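Local atomic coordinates of amidohydrolase (Brucella melitensis biovar Abortus, PDB entry 4F0L), a protein that probably acts as a metal-dependent deaminase of the amidohydrolase superfamily, with a single iron ion bound in its TIM-barrel domain. Residues 99-103 and 104-108; 185-189 and 190-194; 447-450 and 451-455. All coordinates share one frame; numbering follows the deposited sequence. Where two conformers were deposited one is given.

Contact 1. Residues 99-103 and 104-108; sequences LTMTP and EQAEA
Thr102 and Gln105 join in a capping box at the start of helix 103-119. Two reciprocal hydrogen bonds define it. Gln105 N donates to Thr102 OG1 at 3.1 Å, and Thr102 N donates to Gln105 OE1 at 3.0 Å, nearly straight at 170° although the donor stands above the plane of the amide carbonyl. With chi1 at 68°, Thr102 OG1 sits between its own backbone N and carbonyl carbon, which brings it to the N-H of Gln105. The backbone adds bonds from Ala106 N to Thr102 O (2.8 Å) and from Glu107 N to Pro103 O (3.0 Å); Pro103, in the first turn, has no N-H to satisfy.

Apolar contact comes from Met101, whose CG rests 3.7 Å from Gln105 CB while its SD lies 3.7 Å from Ala106 CA. Its chi1 of -162° puts CG anti to the backbone N and leads the chain toward these two residues.

The amide of Gln105 is held from a second direction, since NE2 bonds to Glu455 of helix 442-457. That helix also packs on Met101 and Thr100 through Leu456, while helix 145-157 covers Pro103 and Ala106 and supplies Arg149 as salt-bridge partner of Glu107.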
loop_
_atom_site.group_PDB
_atom_site.type_symbol
_atom_site.label_atom_id
_atom_site.label_comp_id
_atom_site.label_asym_id
_atom_site.label_seq_id
_atom_site.Cartn_x
_atom_site.Cartn_y
_atom_site.Cartn_z
ATOM N N LEU B 99 9.956 -27.333 0.630
ATOM C CA LEU B 99 10.439 -28.702 0.799
ATOM C C LEU B 99 9.318 -29.726 0.956
ATOM O O LEU B 99 9.593 -30.904 0.835
ATOM C CB LEU B 99 11.434 -28.810 1.966
ATOM C CG LEU B 99 12.775 -28.079 1.777
ATOM C CD1 LEU B 99 13.598 -28.096 3.056
ATOM C CD2 LEU B 99 13.574 -28.675 0.620
ATOM N N THR B 100 8.072 -29.296 1.183
ATOM C CA THR B 100 6.962 -30.244 1.399
ATOM C C THR B 100 5.850 -30.183 0.353
ATOM O O THR B 100 5.023 -31.090 0.276
ATOM C CB THR B 100 6.298 -30.046 2.774
ATOM O OG1 THR B 100 5.826 -28.689 2.884
ATOM C CG2 THR B 100 7.272 -30.375 3.889
ATOM N N MET B 101 5.824 -29.142 -0.472
ATOM C CA MET B 101 4.711 -28.987 -1.394
ATOM C C MET B 101 4.674 -30.112 -2.452
ATOM O O MET B 101 5.680 -30.415 -3.068
ATOM C CB MET B 101 4.739 -27.628 -2.066
ATOM C CG MET B 101 3.391 -27.253 -2.680
ATOM S SD MET B 101 3.262 -25.562 -3.246
ATOM C CE MET B 101 3.229 -24.783 -1.639
ATOM N N THR B 102 3.507 -30.716 -2.628
ATOM C CA THR B 102 3.282 -31.724 -3.639
ATOM C C THR B 102 2.820 -31.070 -4.963
ATOM O O THR B 102 2.430 -29.894 -4.981
ATOM C CB THR B 102 2.171 -32.655 -3.205
ATOM O OG1 THR B 102 0.946 -31.912 -3.199
ATOM C CG2 THR B 102 2.444 -33.248 -1.790
ATOM N N PRO B 103 2.849 -31.836 -6.084
ATOM C CA PRO B 103 2.396 -31.238 -7.347
ATOM C C PRO B 103 0.910 -30.827 -7.342
ATOM O O PRO B 103 0.559 -29.786 -7.886
ATOM C CB PRO B 103 2.652 -32.350 -8.374
ATOM C CG PRO B 103 3.746 -33.164 -7.766
ATOM C CD PRO B 103 3.445 -33.171 -6.286
ATOM N N GLU B 104 0.053 -31.635 -6.709
ATOM C CA GLU B 104 -1.355 -31.316 -6.560
ATOM C C GLU B 104 -1.515 -29.996 -5.809
ATOM O O GLU B 104 -2.313 -29.130 -6.189
ATOM C CB GLU B 104 -2.061 -32.447 -5.797
ATOM C CG GLU B 104 -2.144 -33.779 -6.548
ATOM C CD GLU B 104 -0.873 -34.638 -6.510
ATOM O OE1 GLU B 104 0.126 -34.332 -5.802
ATOM O OE2 GLU B 104 -0.893 -35.668 -7.218
ATOM N N GLN B 105 -0.751 -29.841 -4.730
ATOM C CA GLN B 105 -0.811 -28.594 -3.943
ATOM C C GLN B 105 -0.276 -27.410 -4.748
ATOM O O GLN B 105 -0.841 -26.319 -4.708
ATOM C CB GLN B 105 -0.047 -28.730 -2.622
ATOM C CG GLN B 105 -0.696 -29.682 -1.638
ATOM C CD GLN B 105 0.231 -30.109 -0.530
ATOM O OE1 GLN B 105 1.454 -29.907 -0.604
ATOM N NE2 GLN B 105 -0.342 -30.727 0.496
ATOM N N ALA B 106 0.795 -27.633 -5.485
ATOM C CA ALA B 106 1.389 -26.576 -6.268
ATOM C C ALA B 106 0.413 -26.066 -7.328
ATOM O O ALA B 106 0.358 -24.874 -7.578
ATOM C CB ALA B 106 2.661 -27.050 -6.918
ATOM N N GLU B 107 -0.371 -26.956 -7.916
ATOM C CA GLU B 107 -1.347 -26.531 -8.910
ATOM C C GLU B 107 -2.447 -25.693 -8.272
ATOM O O GLU B 107 -2.864 -24.682 -8.835
ATOM C CB GLU B 107 -1.968 -27.724 -9.628
ATOM C CG GLU B 107 -2.840 -27.304 -10.817
ATOM C CD GLU B 107 -3.436 -28.457 -11.618
ATOM O OE1 GLU B 107 -2.958 -29.604 -11.497
ATOM O OE2 GLU B 107 -4.385 -28.198 -12.391
ATOM N N ALA B 108 -2.941 -26.138 -7.111
ATOM C CA ALA B 108 -3.977 -25.415 -6.358
ATOM C C ALA B 108 -3.546 -24.027 -5.925
ATOM O O ALA B 108 -4.299 -23.051 -6.091
ATOM C CB ALA B 108 -4.414 -26.215 -5.141
#

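Contact 2. Residues 185-189 and 190-194; sequences FINDP and ERFAR
The N-terminus of helix 189-203 is capped by Asp188, and the loop entering it is gripped by an arginine from the first turn. Asp188 OD1 accepts from Arg191 N at 2.8 Å, met nearly along the C-O axis. Behind this cap, Phe192 N bonds to Asp188 O and Ala193 N to Pro189 O, each in the i to i+4 pattern.

Arg191 then reaches back along the loop. A bend at chi3 (74°) presents one edge of the guanidinium to two oxygens in its plane: NE meets Asn187 OD1 at 2.9 Å, almost straight at 176°, and NH2 meets Ile186 O at 3.0 Å from above that carbonyl's plane. The amide and guanidinium planes stand 78° apart. His133 NE2 bonds to the same two oxygens. Arg194 grips Glu190, one turn earlier, in a side-on salt bridge, NE to OE2 at 2.8 Å and NH1 to OE1 at 3.1 Å.

Two neutral oxygens thus fix the rotation of Arg191. The carboxylate of Asp188, facing the positive end of the helix dipole, would be expected to favour its ionised form, an effect that the nearby Glu190 carboxylate, itself paired with Arg194, would partly offset.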
loop_
_atom_site.group_PDB
_atom_site.type_symbol
_atom_site.label_atom_id
_atom_site.label_comp_id
_atom_site.label_asym_id
_atom_site.label_seq_id
_atom_site.Cartn_x
_atom_site.Cartn_y
_atom_site.Cartn_z
ATOM N N PHE B 185 15.599 -27.861 -6.222
ATOM C CA PHE B 185 15.807 -26.773 -7.195
ATOM C C PHE B 185 16.882 -27.120 -8.201
ATOM O O PHE B 185 16.994 -26.468 -9.235
ATOM C CB PHE B 185 16.258 -25.474 -6.508
ATOM C CG PHE B 185 15.435 -25.060 -5.302
ATOM C CD1 PHE B 185 14.113 -25.422 -5.166
ATOM C CD2 PHE B 185 16.026 -24.290 -4.299
ATOM C CE1 PHE B 185 13.379 -25.045 -4.066
ATOM C CE2 PHE B 185 15.304 -23.907 -3.178
ATOM C CZ PHE B 185 13.980 -24.293 -3.064
ATOM N N ILE B 186 17.674 -28.134 -7.879
ATOM C CA ILE B 186 18.969 -28.384 -8.507
ATOM C C ILE B 186 18.825 -29.074 -9.857
ATOM O O ILE B 186 18.026 -29.984 -10.005
ATOM C CB ILE B 186 19.827 -29.301 -7.575
ATOM C CG1 ILE B 186 20.160 -28.591 -6.277
ATOM C CG2 ILE B 186 21.107 -29.818 -8.239
ATOM C CD1 ILE B 186 20.937 -29.478 -5.312
ATOM N N ASN B 187 19.602 -28.632 -10.833
ATOM C CA ASN B 187 19.829 -29.394 -12.055
ATOM C C ASN B 187 21.243 -29.165 -12.526
ATOM O O ASN B 187 21.856 -28.147 -12.180
ATOM C CB ASN B 187 18.885 -28.972 -13.190
ATOM C CG ASN B 187 17.483 -29.433 -12.978
ATOM O OD1 ASN B 187 17.210 -30.637 -13.003
ATOM N ND2 ASN B 187 16.550 -28.474 -12.808
ATOM N N ASP B 188 21.749 -30.081 -13.354
ATOM C CA ASP B 188 22.914 -29.785 -14.187
ATOM C C ASP B 188 22.417 -29.381 -15.585
ATOM O O ASP B 188 21.205 -29.484 -15.863
ATOM C CB ASP B 188 23.925 -30.949 -14.195
ATOM C CG ASP B 188 23.389 -32.224 -14.838
ATOM O OD1 ASP B 188 22.380 -32.197 -15.566
ATOM O OD2 ASP B 188 24.027 -33.274 -14.658
ATOM N N PRO B 189 23.323 -28.879 -16.453
ATOM C CA PRO B 189 22.809 -28.282 -17.698
ATOM C C PRO B 189 22.107 -29.320 -18.573
ATOM O O PRO B 189 21.122 -29.002 -19.242
ATOM C CB PRO B 189 24.069 -27.742 -18.369
ATOM C CG PRO B 189 24.976 -27.430 -17.224
ATOM C CD PRO B 189 24.750 -28.567 -16.263
ATOM N N GLU B 190 22.585 -30.556 -18.513
ATOM C CA GLU B 190 21.983 -31.615 -19.276
ATOM C C GLU B 190 20.547 -31.910 -18.803
ATOM O O GLU B 190 19.626 -31.979 -19.620
ATOM C CB GLU B 190 22.833 -32.884 -19.187
ATOM C CG GLU B 190 22.354 -34.000 -20.105
ATOM C CD GLU B 190 21.309 -34.910 -19.463
ATOM O OE1 GLU B 190 21.115 -34.873 -18.207
ATOM O OE2 GLU B 190 20.657 -35.667 -20.239
ATOM N N ARG B 191 20.367 -32.113 -17.494
ATOM C CA ARG B 191 19.029 -32.405 -16.994
ATOM C C ARG B 191 18.117 -31.190 -17.144
ATOM O O ARG B 191 16.913 -31.342 -17.373
ATOM C CB ARG B 191 19.042 -32.876 -15.546
ATOM C CG ARG B 191 17.690 -33.409 -15.087
ATOM C CD ARG B 191 17.822 -34.221 -13.803
ATOM N NE ARG B 191 18.047 -33.349 -12.656
ATOM C CZ ARG B 191 18.564 -33.729 -11.487
ATOM N NH1 ARG B 191 18.950 -34.984 -11.300
ATOM N NH2 ARG B 191 18.725 -32.837 -10.508
ATOM N N PHE B 192 18.704 -29.992 -17.069
ATOM C CA PHE B 192 17.956 -28.772 -17.327
ATOM C C PHE B 192 17.431 -28.705 -18.771
ATOM O O PHE B 192 16.266 -28.334 -18.965
ATOM C CB PHE B 192 18.780 -27.512 -16.994
ATOM C CG PHE B 192 18.008 -26.235 -17.148
ATOM C CD1 PHE B 192 17.093 -25.836 -16.175
ATOM C CD2 PHE B 192 18.163 -25.439 -18.267
ATOM C CE1 PHE B 192 16.352 -24.662 -16.319
ATOM C CE2 PHE B 192 17.424 -24.258 -18.412
ATOM C CZ PHE B 192 16.517 -23.878 -17.443
ATOM N N ALA B 193 18.284 -29.006 -19.767
ATOM C CA ALA B 193 17.823 -29.022 -21.180
ATOM C C ALA B 193 16.648 -30.009 -21.344
ATOM O O ALA B 193 15.652 -29.706 -21.995
ATOM C CB ALA B 193 18.960 -29.370 -22.164
ATOM N N ARG B 194 16.757 -31.187 -20.752
ATOM C CA ARG B 194 15.673 -32.157 -20.821
ATOM C C ARG B 194 14.383 -31.615 -20.156
ATOM O O ARG B 194 13.295 -31.840 -20.631
ATOM C CB ARG B 194 16.107 -33.481 -20.202
ATOM C CG ARG B 194 17.032 -34.312 -21.096
ATOM C CD ARG B 194 17.170 -35.755 -20.604
ATOM N NE ARG B 194 18.015 -35.815 -19.416
ATOM C CZ ARG B 194 17.619 -36.193 -18.192
ATOM N NH1 ARG B 194 18.513 -36.176 -17.201
ATOM N NH2 ARG B 194 16.362 -36.587 -17.929
#

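Contact 3. Residues 447-450 and 451-455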
loop_
_atom_site.group_PDB
_atom_site.type_symbol
_atom_site.label_atom_id
_atom_site.label_comp_id
_atom_site.label_asym_id
_atom_site.label_seq_id
_atom_site.Cartn_x
_atom_site.Cartn_y
_atom_site.Cartn_z
ATOM N N ARG B 447 -11.559 -22.812 -2.533
ATOM C CA ARG B 447 -11.769 -24.056 -1.761
ATOM C C ARG B 447 -10.570 -24.982 -1.902
ATOM O O ARG B 447 -10.098 -25.546 -0.923
ATOM C CB ARG B 447 -13.047 -24.781 -2.169
ATOM C CG ARG B 447 -14.304 -24.192 -1.581
ATOM C CD ARG B 447 -15.550 -25.058 -1.890
ATOM N NE ARG B 447 -15.978 -24.932 -3.301
ATOM C CZ ARG B 447 -16.791 -23.980 -3.785
ATOM N NH1 ARG B 447 -17.099 -23.950 -5.081
ATOM N NH2 ARG B 447 -17.335 -23.070 -2.985
ATOM N N ALA B 448 -10.074 -25.146 -3.120
ATOM C CA ALA B 448 -8.923 -26.013 -3.334
ATOM C C ALA B 448 -7.656 -25.430 -2.655
ATOM O O ALA B 448 -6.858 -26.165 -2.067
ATOM C CB ALA B 448 -8.708 -26.240 -4.827
ATOM N N PHE B 449 -7.501 -24.110 -2.709
ATOM C CA PHE B 449 -6.383 -23.445 -2.052
ATOM C C PHE B 449 -6.400 -23.651 -0.533
ATOM O O PHE B 449 -5.367 -23.970 0.043
ATOM C CB PHE B 449 -6.396 -21.952 -2.390
ATOM C CG PHE B 449 -5.351 -21.147 -1.679
ATOM C CD1 PHE B 449 -3.999 -21.360 -1.905
ATOM C CD2 PHE B 449 -5.725 -20.155 -0.779
ATOM C CE1 PHE B 449 -3.030 -20.621 -1.241
ATOM C CE2 PHE B 449 -4.753 -19.413 -0.118
ATOM C CZ PHE B 449 -3.402 -19.649 -0.353
ATOM N N GLN B 450 -7.558 -23.483 0.107
ATOM C CA GLN B 450 -7.658 -23.646 1.577
ATOM C C GLN B 450 -7.365 -25.098 1.985
ATOM O O GLN B 450 -6.709 -25.332 2.999
ATOM C CB GLN B 450 -9.025 -23.211 2.124
ATOM C CG GLN B 450 -9.306 -21.712 1.996
ATOM C CD GLN B 450 -8.325 -20.875 2.796
ATOM O OE1 GLN B 450 -7.800 -21.330 3.795
ATOM N NE2 GLN B 450 -8.051 -19.673 2.335
ATOM N N LYS B 451 -7.781 -26.058 1.158
ATOM C CA LYS B 451 -7.454 -27.463 1.412
ATOM C C LYS B 451 -5.936 -27.665 1.371
ATOM O O LYS B 451 -5.355 -28.185 2.325
ATOM C CB LYS B 451 -8.167 -28.359 0.402
ATOM C CG LYS B 451 -8.102 -29.861 0.679
ATOM C CD LYS B 451 -8.915 -30.624 -0.379
ATOM C CE LYS B 451 -8.528 -32.110 -0.524
ATOM N NZ LYS B 451 -9.413 -33.081 0.192
ATOM N N ALA B 452 -5.278 -27.183 0.317
ATOM C CA ALA B 452 -3.815 -27.295 0.215
ATOM C C ALA B 452 -3.075 -26.592 1.378
ATOM O O ALA B 452 -2.132 -27.134 1.956
ATOM C CB ALA B 452 -3.311 -26.788 -1.138
ATOM N N LEU B 453 -3.534 -25.410 1.756
ATOM C CA LEU B 453 -2.938 -24.668 2.867
ATOM C C LEU B 453 -3.022 -25.466 4.179
ATOM O O LEU B 453 -2.020 -25.601 4.909
ATOM C CB LEU B 453 -3.624 -23.287 2.985
ATOM C CG LEU B 453 -2.803 -22.156 3.620
ATOM C CD1 LEU B 453 -1.382 -22.117 3.057
ATOM C CD2 LEU B 453 -3.498 -20.805 3.423
ATOM N N GLY B 454 -4.214 -25.984 4.473
ATOM C CA GLY B 454 -4.423 -26.820 5.627
ATOM C C GLY B 454 -3.446 -27.974 5.667
ATOM O O GLY B 454 -2.880 -28.261 6.716
ATOM N N GLU B 455 -3.238 -28.633 4.525
ATOM C CA GLU B 455 -2.298 -29.746 4.455
ATOM C C GLU B 455 -0.873 -29.267 4.763
ATOM O O GLU B 455 -0.148 -29.890 5.534
ATOM C CB GLU B 455 -2.356 -30.437 3.094
ATOM C CG GLU B 455 -3.657 -31.201 2.838
ATOM C CD GLU B 455 -3.944 -31.441 1.366
ATOM O OE1 GLU B 455 -3.149 -31.006 0.502
ATOM O OE2 GLU B 455 -4.975 -32.063 1.058
#
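The ring of Phe449 meets Leu453 one turn further along helix 442-457: methyl CD2 of Leu453 lies 4.0 Å from CZ and equally far from CE2, approaching the ring obliquely. The two side chains run side by side and point the same way, both with CG anti to the backbone N. Tyr71 brings a second ring to Phe449, the planes at about 45°, and Val109 and Arg112 of helix 103-119 also touch it.

Beneath this pair the helix is regular. Leu453 N bonds to Phe449 O at 2.9 Å, and the neighbouring bonds of the same i to i+4 kind run from Lys451 N to Arg447 O, from Ala452 N to Ala448 O (3.0 Å) and from Gly454 N to Gln450 O (3.0 Å).

Gln450 folds at chi2 (-63°), and its NE2 is hydrogen-bonded to Glu446 one turn earlier.

Chemically, the contact is mostly apolar beyond its backbone bonds. Phe449 and Gln450 both reach the second subunit, chiefly by packing, on Arg402 and Pro404 of that subunit respectively. The firm bond of the Gln450 amide stays within its own helix, at Glu446, whereas the bond from NE2 to Arg402 O of the second subunit is weak.

In the fold
From the N terminus, contact 1 comes first, turning the chain from helix 88-100 into helix 103-119. Contact 2 follows at the entry to helix 189-203, after strand 176-177, and contact 3 belongs to the C-terminal helix 442-457. Each closes a local stretch of chain, and the three follow in series without nesting or crossing. Contacts 1 and 3 meet in space, their centres about 10 Å apart: Ala108 packs on Ala448 and Ala452, and Gln105 on Ala452, so the C-terminal helix lies against helix 103-119. Contact 2 stands apart, its nearest atoms about 6 Å from contact 1 and about 17 Å from contact 3.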